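PDB 2RIH: conserved protein with 2 CBS domains from Pyrobaculum aerophilum, which binds AMP through a pair of CBS domains, a Bateman module, and probably serves as a nucleotide-responsive regulatory protein. Local coordinates for residues 55-60 with 100-105. Sequence-based numbering, arbitrary orientation.
Sequences SERDIL and NIRHVV. With SO4 (sulfate ion), chain C; SO4 (sulfate ion), chain F; SO4 (sulfate ion), chain D.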
# COMPACT_ATOMS: atom_id res chain seq x y z
N SER A 55 -0.47 7.44 6.68
CA SER A 55 -0.85 6.23 5.97
C SER A 55 -0.74 5.01 6.87
O SER A 55 -0.16 5.07 7.96
CB SER A 55 0.00 6.04 4.72
OG SER A 55 1.35 5.83 5.09
N GLU A 56 -1.31 3.91 6.40
CA GLU A 56 -1.19 2.62 7.05
C GLU A 56 0.27 2.23 7.26
O GLU A 56 0.60 1.49 8.19
CB GLU A 56 -1.91 1.55 6.22
CG GLU A 56 -1.39 1.37 4.81
CD GLU A 56 -2.30 0.53 3.95
OE1 GLU A 56 -2.38 0.80 2.74
OE2 GLU A 56 -2.95 -0.39 4.47
N ARG A 57 1.15 2.73 6.39
CA ARG A 57 2.58 2.53 6.55
C ARG A 57 3.15 3.23 7.79
O ARG A 57 4.04 2.70 8.45
CB ARG A 57 3.33 2.99 5.31
CG ARG A 57 4.81 2.70 5.44
CD ARG A 57 5.43 2.29 4.13
NE ARG A 57 4.82 1.08 3.61
CZ ARG A 57 5.25 0.44 2.53
NH1 ARG A 57 6.32 0.89 1.87
NH2 ARG A 57 4.62 -0.63 2.11
N ASP A 58 2.65 4.43 8.08
CA ASP A 58 3.06 5.16 9.27
C ASP A 58 2.53 4.46 10.53
O ASP A 58 3.22 4.38 11.55
CB ASP A 58 2.56 6.61 9.22
CG ASP A 58 3.15 7.39 8.05
OD1 ASP A 58 4.40 7.42 7.89
OD2 ASP A 58 2.36 7.98 7.30
N ILE A 59 1.31 3.96 10.45
CA ILE A 59 0.71 3.20 11.53
C ILE A 59 1.49 1.89 11.76
O ILE A 59 1.70 1.47 12.91
CB ILE A 59 -0.79 2.94 11.25
CG1 ILE A 59 -1.55 4.28 11.37
CG2 ILE A 59 -1.36 1.86 12.19
CD1 ILE A 59 -2.91 4.32 10.69
N LEU A 60 1.92 1.26 10.67
CA LEU A 60 2.74 0.06 10.73
C LEU A 60 4.00 0.31 11.57
O LEU A 60 4.34 -0.46 12.46
CB LEU A 60 3.12 -0.39 9.31
CG LEU A 60 3.87 -1.70 9.11
CD1 LEU A 60 2.89 -2.86 9.18
CD2 LEU A 60 4.59 -1.72 7.75
N ASN A 100 8.76 8.12 -3.38
CA ASN A 100 8.69 6.76 -2.83
C ASN A 100 7.43 6.53 -2.00
O ASN A 100 7.49 5.92 -0.92
CB ASN A 100 9.96 6.42 -2.02
CG ASN A 100 11.22 6.49 -2.86
OD1 ASN A 100 11.21 6.16 -4.04
ND2 ASN A 100 12.32 6.91 -2.24
N ILE A 101 6.30 7.01 -2.51
CA ILE A 101 5.01 6.90 -1.85
C ILE A 101 4.01 6.25 -2.80
O ILE A 101 4.28 6.06 -4.00
CB ILE A 101 4.46 8.28 -1.34
CG1 ILE A 101 4.34 9.30 -2.48
CG2 ILE A 101 5.35 8.82 -0.21
CD1 ILE A 101 4.00 10.73 -1.99
N ARG A 102 2.86 5.87 -2.25
CA ARG A 102 1.86 5.17 -3.03
C ARG A 102 0.54 5.91 -3.07
O ARG A 102 -0.46 5.37 -3.52
CB ARG A 102 1.69 3.75 -2.50
CG ARG A 102 2.91 2.89 -2.74
CD ARG A 102 2.78 1.58 -2.01
NE ARG A 102 2.54 1.83 -0.60
CZ ARG A 102 1.98 0.97 0.24
NH1 ARG A 102 1.63 -0.24 -0.16
NH2 ARG A 102 1.79 1.33 1.50
N HIS A 103 0.55 7.14 -2.58
CA HIS A 103 -0.61 8.02 -2.58
C HIS A 103 -0.16 9.44 -2.86
O HIS A 103 1.01 9.77 -2.66
CB HIS A 103 -1.32 8.01 -1.22
CG HIS A 103 -1.90 6.69 -0.85
ND1 HIS A 103 -1.18 5.71 -0.21
CD2 HIS A 103 -3.15 6.18 -1.03
CE1 HIS A 103 -1.95 4.65 -0.01
NE2 HIS A 103 -3.15 4.91 -0.50
N VAL A 104 -1.09 10.27 -3.34
CA VAL A 104 -0.92 11.71 -3.38
C VAL A 104 -2.23 12.36 -2.98
O VAL A 104 -3.32 11.82 -3.25
CB VAL A 104 -0.47 12.28 -4.77
CG1 VAL A 104 0.96 11.89 -5.07
CG2 VAL A 104 -1.42 11.85 -5.88
N VAL A 105 -2.12 13.50 -2.32
CA VAL A 105 -3.28 14.29 -1.93
C VAL A 105 -3.66 15.16 -3.13
O VAL A 105 -2.82 15.87 -3.68
CB VAL A 105 -2.95 15.15 -0.69
CG1 VAL A 105 -4.12 16.06 -0.34
CG2 VAL A 105 -2.60 14.26 0.48
S SO4 C . 2.12 5.21 1.41
O1 SO4 C . 3.22 4.59 0.68
O2 SO4 C . 1.50 6.22 0.55
O3 SO4 C . 1.10 4.22 1.75
O4 SO4 C . 2.66 5.81 2.61
S SO4 F . 5.19 -2.04 -1.49
O1 SO4 F . 5.16 -3.39 -0.95
O2 SO4 F . 6.08 -1.99 -2.64
O3 SO4 F . 3.87 -1.65 -1.92
O4 SO4 F . 5.68 -1.13 -0.47
S SO4 D . -5.56 2.21 -1.29
O1 SO4 D . -4.37 1.91 -2.06
O2 SO4 D . -6.61 2.69 -2.19
O3 SO4 D . -6.05 1.00 -0.65
O4 SO4 D . -5.27 3.21 -0.29
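Arg57 and Arg102 stack their guanidinium groups across the two CBS domains, centres 4.0 Å apart and planes about 30° apart. Arg57 NH2 lies over one face of Arg102. Nearby sulfates probably offset the two positive charges. The chain F ion bridges them: its O4 is 2.8 Å from Arg57 NH2, and its O3 takes a weak bond from Arg102 NH1.

The chain C sulfate joins the segments more firmly. Ser55, N-cap of helix 56-64 and in a capping box with Asp58, donates from OG to its O4 at 2.8 Å. A bend at chi3 (-55°) lets Arg102 NE point almost straight at its O1 (3.1 Å, 174°). His103 ND1 donates to its O2 at 2.8 Å and His103 NE2 to the chain D sulfate, which would suit a protonated ring.

Glu56 forms salt bridges with Arg57 and Arg102 of the second subunit, and Arg102 with Glu56 there.

Replacing Arg102 by alanine is likely to leave Arg57 without its stacking partner and the chain C sulfate with fewer donors.

Ser55, Arg102 and His103 bind one AMP and Arg57 and His103 another, though this chain holds none; the sulfates, probably from the crystallisation liquor, may mark phosphate positions.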